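Local coordinates for protein alpha-glucosidase YIHQ (Escherichia coli, PDB 5AEG) that hydrolyses sulfoquinovosyl diacylglycerides and simpler sulfoquinovosides such as sulfoquinovosyl glycerol, releasing sulfoquinovose for bacterial sulfoglycolysis, at residues G260-L272 and N312-E326. Numbering follows the deposited sequence.
Sequences GIQGGTEVCQKKL and NYPQLDSRIKQWNQE
Arg319 and Trp323 of helix 316-325 both turn toward helix 265-272 and converge on Gln269. The two segments belong to the TIM-barrel domain of this family 31 glycoside hydrolase; the helix axes run 17° from parallel, as expected of neighbouring outer barrel helices, and Cys268, Leu272 and Trp323 also rest on Ile285 of strand 282-286. Trp323 sits as a knob among Thr265, Cys268, Gln269 and Leu272, with Leu272 CD2 3.6 Å from Trp323 CD1. Gln269, CG anti to the backbone N (chi1 -164°) and bent at chi2, presents OE1 to two donors that arrive from opposite faces of its amide: Trp323 NE1 at 2.8 Å and Arg319 NH1 at 2.9 Å. Arg319 folds at chi2 and chi3, CG lying over the indole face, and its NH1 and NH2 grip the single oxygen Glu266 OE2, which lies close to the guanidinium plane, in a salt bridge (NH1 to OE2 2.7 Å). A methionine in place of Arg319 would probably leave the Glu266 carboxylate without this salt-bridge mate and take away one of the two donors that hold Gln269 OE1. At the N-terminal end of helix 265-272, Gly264 CA lies over one face of the Tyr313 ring, 3.4 Å from its centroid in a CH-pi contact, while Cys268 SG meets the ring edge. The Tyr313 hydroxyl takes a weak hydrogen bond from Gly264 N (OH to N 3.1 Å) and is also hydrogen-bonded to Asp289, beyond both segments. Thr265 OG1 donates to Pro314 O at 2.7 Å, approaching from above the carbonyl plane, 36° out of it.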
loop_
_atom_site.group_PDB
_atom_site.type_symbol
_atom_site.label_atom_id
_atom_site.label_comp_id
_atom_site.label_asym_id
_atom_site.label_seq_id
_atom_site.Cartn_x
_atom_site.Cartn_y
_atom_site.Cartn_z
ATOM N N GLY A 260 15.464 3.112 13.469
ATOM C CA GLY A 260 14.812 1.834 13.942
ATOM C C GLY A 260 15.814 1.192 14.841
ATOM O O GLY A 260 16.920 0.837 14.430
ATOM N N ILE A 261 15.433 1.146 16.119
ATOM C CA ILE A 261 16.279 0.590 17.170
ATOM C C ILE A 261 15.447 -0.364 18.061
ATOM O O ILE A 261 14.326 -0.088 18.336
ATOM C CB ILE A 261 16.908 1.681 18.014
ATOM C CG1 ILE A 261 17.633 2.756 17.140
ATOM C CG2 ILE A 261 17.873 1.041 19.027
ATOM C CD1 ILE A 261 18.047 4.023 17.884
ATOM N N GLN A 262 16.052 -1.476 18.468
ATOM C CA GLN A 262 15.481 -2.338 19.496
ATOM C C GLN A 262 16.564 -2.532 20.583
ATOM O O GLN A 262 17.735 -2.246 20.367
ATOM C CB GLN A 262 15.098 -3.665 18.868
ATOM C CG GLN A 262 14.058 -3.540 17.762
ATOM C CD GLN A 262 13.695 -4.854 17.088
ATOM O OE1 GLN A 262 12.644 -5.447 17.384
ATOM N NE2 GLN A 262 14.484 -5.269 16.157
ATOM N N GLY A 263 16.135 -3.015 21.727
ATOM C CA GLY A 263 17.065 -3.392 22.782
ATOM C C GLY A 263 17.079 -2.534 24.024
ATOM O O GLY A 263 17.980 -2.732 24.901
ATOM N N GLY A 264 16.155 -1.589 24.095
ATOM C CA GLY A 264 15.845 -0.823 25.258
ATOM C C GLY A 264 16.388 0.627 25.289
ATOM O O GLY A 264 16.987 1.119 24.337
ATOM N N THR A 265 16.057 1.341 26.349
ATOM C CA THR A 265 16.204 2.795 26.429
ATOM C C THR A 265 17.595 3.230 26.239
ATOM O O THR A 265 17.889 4.193 25.504
ATOM C CB THR A 265 15.745 3.309 27.817
ATOM O OG1 THR A 265 14.470 2.758 28.045
ATOM C CG2 THR A 265 15.570 4.855 27.850
ATOM N N GLU A 266 18.493 2.539 26.912
ATOM C CA GLU A 266 19.891 2.964 26.865
ATOM C C GLU A 266 20.594 2.646 25.498
ATOM O O GLU A 266 21.475 3.419 25.061
ATOM C CB GLU A 266 20.668 2.491 28.116
ATOM C CG GLU A 266 20.284 3.382 29.331
ATOM C CD GLU A 266 20.610 4.934 29.126
ATOM O OE1 GLU A 266 21.788 5.327 29.032
ATOM O OE2 GLU A 266 19.710 5.795 29.006
ATOM N N VAL A 267 20.234 1.538 24.857
ATOM C CA VAL A 267 20.719 1.223 23.515
ATOM C C VAL A 267 20.228 2.340 22.536
ATOM O O VAL A 267 21.005 2.805 21.695
ATOM C CB VAL A 267 20.285 -0.210 23.031
ATOM C CG1 VAL A 267 20.586 -0.395 21.535
ATOM C CG2 VAL A 267 21.070 -1.302 23.743
ATOM N N CYS A 268 18.992 2.771 22.723
ATOM C CA CYS A 268 18.430 3.822 21.873
ATOM C C CYS A 268 19.197 5.103 22.099
ATOM O O CYS A 268 19.605 5.774 21.165
ATOM C CB CYS A 268 16.953 4.046 22.158
ATOM S SG CYS A 268 15.811 2.745 21.581
ATOM N N GLN A 269 19.456 5.406 23.366
ATOM C CA GLN A 269 20.243 6.581 23.734
ATOM C C GLN A 269 21.606 6.648 23.123
ATOM O O GLN A 269 21.947 7.730 22.535
ATOM C CB GLN A 269 20.379 6.672 25.291
ATOM C CG GLN A 269 20.833 8.039 25.779
ATOM C CD GLN A 269 20.026 9.214 25.371
ATOM O OE1 GLN A 269 18.804 9.371 25.680
ATOM N NE2 GLN A 269 20.723 10.157 24.731
ATOM N N LYS A 270 22.351 5.533 23.176
ATOM C CA LYS A 270 23.724 5.494 22.657
ATOM C C LYS A 270 23.731 5.683 21.152
ATOM O O LYS A 270 24.597 6.337 20.592
ATOM C CB LYS A 270 24.438 4.169 22.945
ATOM C CG LYS A 270 24.996 4.092 24.390
ATOM C CD LYS A 270 26.147 3.075 24.565
ATOM C CE LYS A 270 27.553 3.612 24.189
ATOM N NZ LYS A 270 27.916 3.527 22.727
ATOM N N LYS A 271 22.790 5.024 20.505
ATOM C CA LYS A 271 22.726 5.099 19.038
ATOM C C LYS A 271 22.275 6.477 18.580
ATOM O O LYS A 271 22.884 7.004 17.646
ATOM C CB LYS A 271 21.876 3.982 18.435
ATOM C CG LYS A 271 22.501 2.636 18.584
ATOM C CD LYS A 271 21.639 1.608 17.867
ATOM C CE LYS A 271 22.017 0.167 18.152
ATOM N NZ LYS A 271 23.341 -0.098 17.596
ATOM N N LEU A 272 21.307 7.081 19.249
ATOM C CA LEU A 272 20.888 8.441 18.964
ATOM C C LEU A 272 22.075 9.390 19.028
ATOM O O LEU A 272 22.264 10.288 18.159
ATOM C CB LEU A 272 19.783 8.936 19.917
ATOM C CG LEU A 272 19.402 10.419 19.863
ATOM C CD1 LEU A 272 18.767 10.713 18.488
ATOM C CD2 LEU A 272 18.490 10.836 21.010
ATOM N N ASN A 312 11.810 -3.731 29.810
ATOM C CA ASN A 312 12.630 -3.615 28.575
ATOM C C ASN A 312 13.054 -2.149 28.244
ATOM O O ASN A 312 14.116 -1.944 27.672
ATOM C CB ASN A 312 11.884 -4.251 27.417
ATOM C CG ASN A 312 12.796 -4.610 26.256
ATOM O OD1 ASN A 312 13.891 -5.108 26.422
ATOM N ND2 ASN A 312 12.318 -4.342 25.020
ATOM N N TYR A 313 12.197 -1.181 28.569
ATOM C CA TYR A 313 12.419 0.254 28.297
ATOM C C TYR A 313 12.283 1.050 29.624
ATOM O O TYR A 313 11.392 1.884 29.787
ATOM C CB TYR A 313 11.427 0.795 27.242
ATOM C CG TYR A 313 11.972 0.470 25.903
ATOM C CD1 TYR A 313 11.821 -0.820 25.345
ATOM C CD2 TYR A 313 12.754 1.386 25.218
ATOM C CE1 TYR A 313 12.433 -1.164 24.095
ATOM C CE2 TYR A 313 13.383 1.066 24.023
ATOM C CZ TYR A 313 13.170 -0.176 23.428
ATOM O OH TYR A 313 13.825 -0.481 22.319
ATOM N N PRO A 314 13.253 0.828 30.544
ATOM C CA PRO A 314 13.217 1.651 31.765
ATOM C C PRO A 314 13.304 3.156 31.506
ATOM O O PRO A 314 14.120 3.603 30.629
ATOM C CB PRO A 314 14.419 1.152 32.563
ATOM C CG PRO A 314 15.396 0.607 31.554
ATOM C CD PRO A 314 14.483 -0.006 30.440
ATOM N N GLN A 315 12.443 3.886 32.225
ATOM C CA GLN A 315 12.432 5.381 32.287
ATOM C C GLN A 315 11.979 5.982 30.933
ATOM O O GLN A 315 12.249 7.121 30.643
ATOM C CB GLN A 315 13.806 5.975 32.710
ATOM C CG GLN A 315 14.449 5.359 33.949
ATOM C CD GLN A 315 15.669 6.126 34.415
ATOM O OE1 GLN A 315 16.816 5.871 34.004
ATOM N NE2 GLN A 315 15.431 7.106 35.236
ATOM N N LEU A 316 11.258 5.198 30.108
ATOM C CA LEU A 316 10.925 5.691 28.791
ATOM C C LEU A 316 9.972 6.892 28.896
ATOM O O LEU A 316 10.052 7.783 28.109
ATOM C CB LEU A 316 10.271 4.553 27.981
ATOM C CG LEU A 316 9.732 4.969 26.577
ATOM C CD1 LEU A 316 10.898 5.350 25.772
ATOM C CD2 LEU A 316 8.917 3.816 25.996
ATOM N N ASP A 317 9.089 6.904 29.900
ATOM C CA ASP A 317 8.101 7.997 30.063
ATOM C C ASP A 317 8.809 9.324 30.222
ATOM O O ASP A 317 8.465 10.287 29.523
ATOM C CB ASP A 317 7.095 7.732 31.189
ATOM C CG ASP A 317 7.736 7.349 32.509
ATOM O OD1 ASP A 317 9.010 7.184 32.650
ATOM O OD2 ASP A 317 6.906 7.208 33.400
ATOM N N SER A 318 9.860 9.350 31.041
ATOM C CA SER A 318 10.619 10.596 31.186
ATOM C C SER A 318 11.612 10.805 30.029
ATOM O O SER A 318 11.870 11.969 29.654
ATOM C CB SER A 318 11.367 10.678 32.520
ATOM O OG SER A 318 12.263 9.586 32.660
ATOM N N ARG A 319 12.186 9.718 29.505
ATOM C CA ARG A 319 13.112 9.849 28.385
ATOM C C ARG A 319 12.443 10.462 27.146
ATOM O O ARG A 319 13.128 11.213 26.436
ATOM C CB ARG A 319 13.873 8.540 28.025
ATOM C CG ARG A 319 15.141 8.748 27.212
ATOM C CD ARG A 319 16.151 9.718 27.881
ATOM N NE ARG A 319 16.616 9.114 29.113
ATOM C CZ ARG A 319 17.588 8.211 29.173
ATOM N NH1 ARG A 319 18.261 7.830 28.098
ATOM N NH2 ARG A 319 17.856 7.608 30.326
ATOM N N ILE A 320 11.165 10.111 26.877
ATOM C CA ILE A 320 10.409 10.651 25.708
ATOM C C ILE A 320 10.403 12.169 25.847
ATOM O O ILE A 320 10.698 12.883 24.885
ATOM C CB ILE A 320 8.979 10.091 25.595
ATOM C CG1 ILE A 320 9.046 8.598 25.190
ATOM C CG2 ILE A 320 8.137 10.912 24.608
ATOM C CD1 ILE A 320 7.726 7.867 25.264
ATOM N N LYS A 321 10.200 12.669 27.070
ATOM C CA LYS A 321 10.164 14.147 27.272
ATOM C C LYS A 321 11.482 14.788 26.960
ATOM O O LYS A 321 11.543 15.777 26.230
ATOM C CB LYS A 321 9.685 14.504 28.687
ATOM C CG LYS A 321 8.279 14.011 29.016
ATOM C CD LYS A 321 7.194 14.829 28.329
ATOM C CE LYS A 321 5.769 14.250 28.474
ATOM N NZ LYS A 321 5.340 13.320 27.338
ATOM N N GLN A 322 12.544 14.192 27.448
ATOM C CA GLN A 322 13.863 14.685 27.188
ATOM C C GLN A 322 14.166 14.684 25.662
ATOM O O GLN A 322 14.656 15.672 25.059
ATOM C CB GLN A 322 14.846 13.837 27.979
ATOM C CG GLN A 322 16.320 14.111 27.689
ATOM C CD GLN A 322 17.273 13.209 28.481
ATOM O OE1 GLN A 322 17.011 12.919 29.666
ATOM N NE2 GLN A 322 18.398 12.755 27.830
ATOM N N TRP A 323 13.830 13.570 25.010
ATOM C CA TRP A 323 14.084 13.509 23.555
ATOM C C TRP A 323 13.281 14.567 22.814
ATOM O O TRP A 323 13.801 15.241 21.896
ATOM C CB TRP A 323 13.789 12.046 23.009
ATOM C CG TRP A 323 14.815 10.996 23.400
ATOM C CD1 TRP A 323 16.097 11.183 23.705
ATOM C CD2 TRP A 323 14.584 9.572 23.506
ATOM N NE1 TRP A 323 16.716 9.981 23.975
ATOM C CE2 TRP A 323 15.794 8.984 23.885
ATOM C CE3 TRP A 323 13.460 8.758 23.325
ATOM C CZ2 TRP A 323 15.946 7.615 24.022
ATOM C CZ3 TRP A 323 13.610 7.375 23.526
ATOM C CH2 TRP A 323 14.838 6.835 23.869
ATOM N N ASN A 324 12.023 14.737 23.203
ATOM C CA ASN A 324 11.171 15.717 22.548
ATOM C C ASN A 324 11.802 17.119 22.696
ATOM O O ASN A 324 11.943 17.858 21.723
ATOM C CB ASN A 324 9.778 15.709 23.116
ATOM C CG ASN A 324 8.996 14.496 22.768
ATOM O OD1 ASN A 324 9.377 13.571 21.939
ATOM N ND2 ASN A 324 7.881 14.456 23.361
ATOM N N GLN A 325 12.280 17.444 23.895
ATOM C CA GLN A 325 13.068 18.705 24.077
ATOM C C GLN A 325 14.197 18.913 23.154
ATOM O O GLN A 325 14.496 20.061 22.844
ATOM C CB GLN A 325 13.589 18.865 25.505
ATOM C CG GLN A 325 12.472 19.396 26.417
ATOM C CD GLN A 325 12.737 19.106 27.902
ATOM O OE1 GLN A 325 13.894 18.989 28.322
ATOM N NE2 GLN A 325 11.668 19.011 28.706
ATOM N N GLU A 326 14.841 17.837 22.713
ATOM C CA GLU A 326 15.947 17.896 21.756
ATOM C C GLU A 326 15.510 17.694 20.284
ATOM O O GLU A 326 16.353 17.421 19.419
ATOM C CB GLU A 326 16.927 16.790 22.118
ATOM C CG GLU A 326 17.483 16.904 23.531
ATOM C CD GLU A 326 18.266 15.673 23.958
ATOM O OE1 GLU A 326 18.229 14.590 23.267
ATOM O OE2 GLU A 326 18.874 15.777 25.046
HETATM O O HOH W 1 19.239 12.859 24.694
#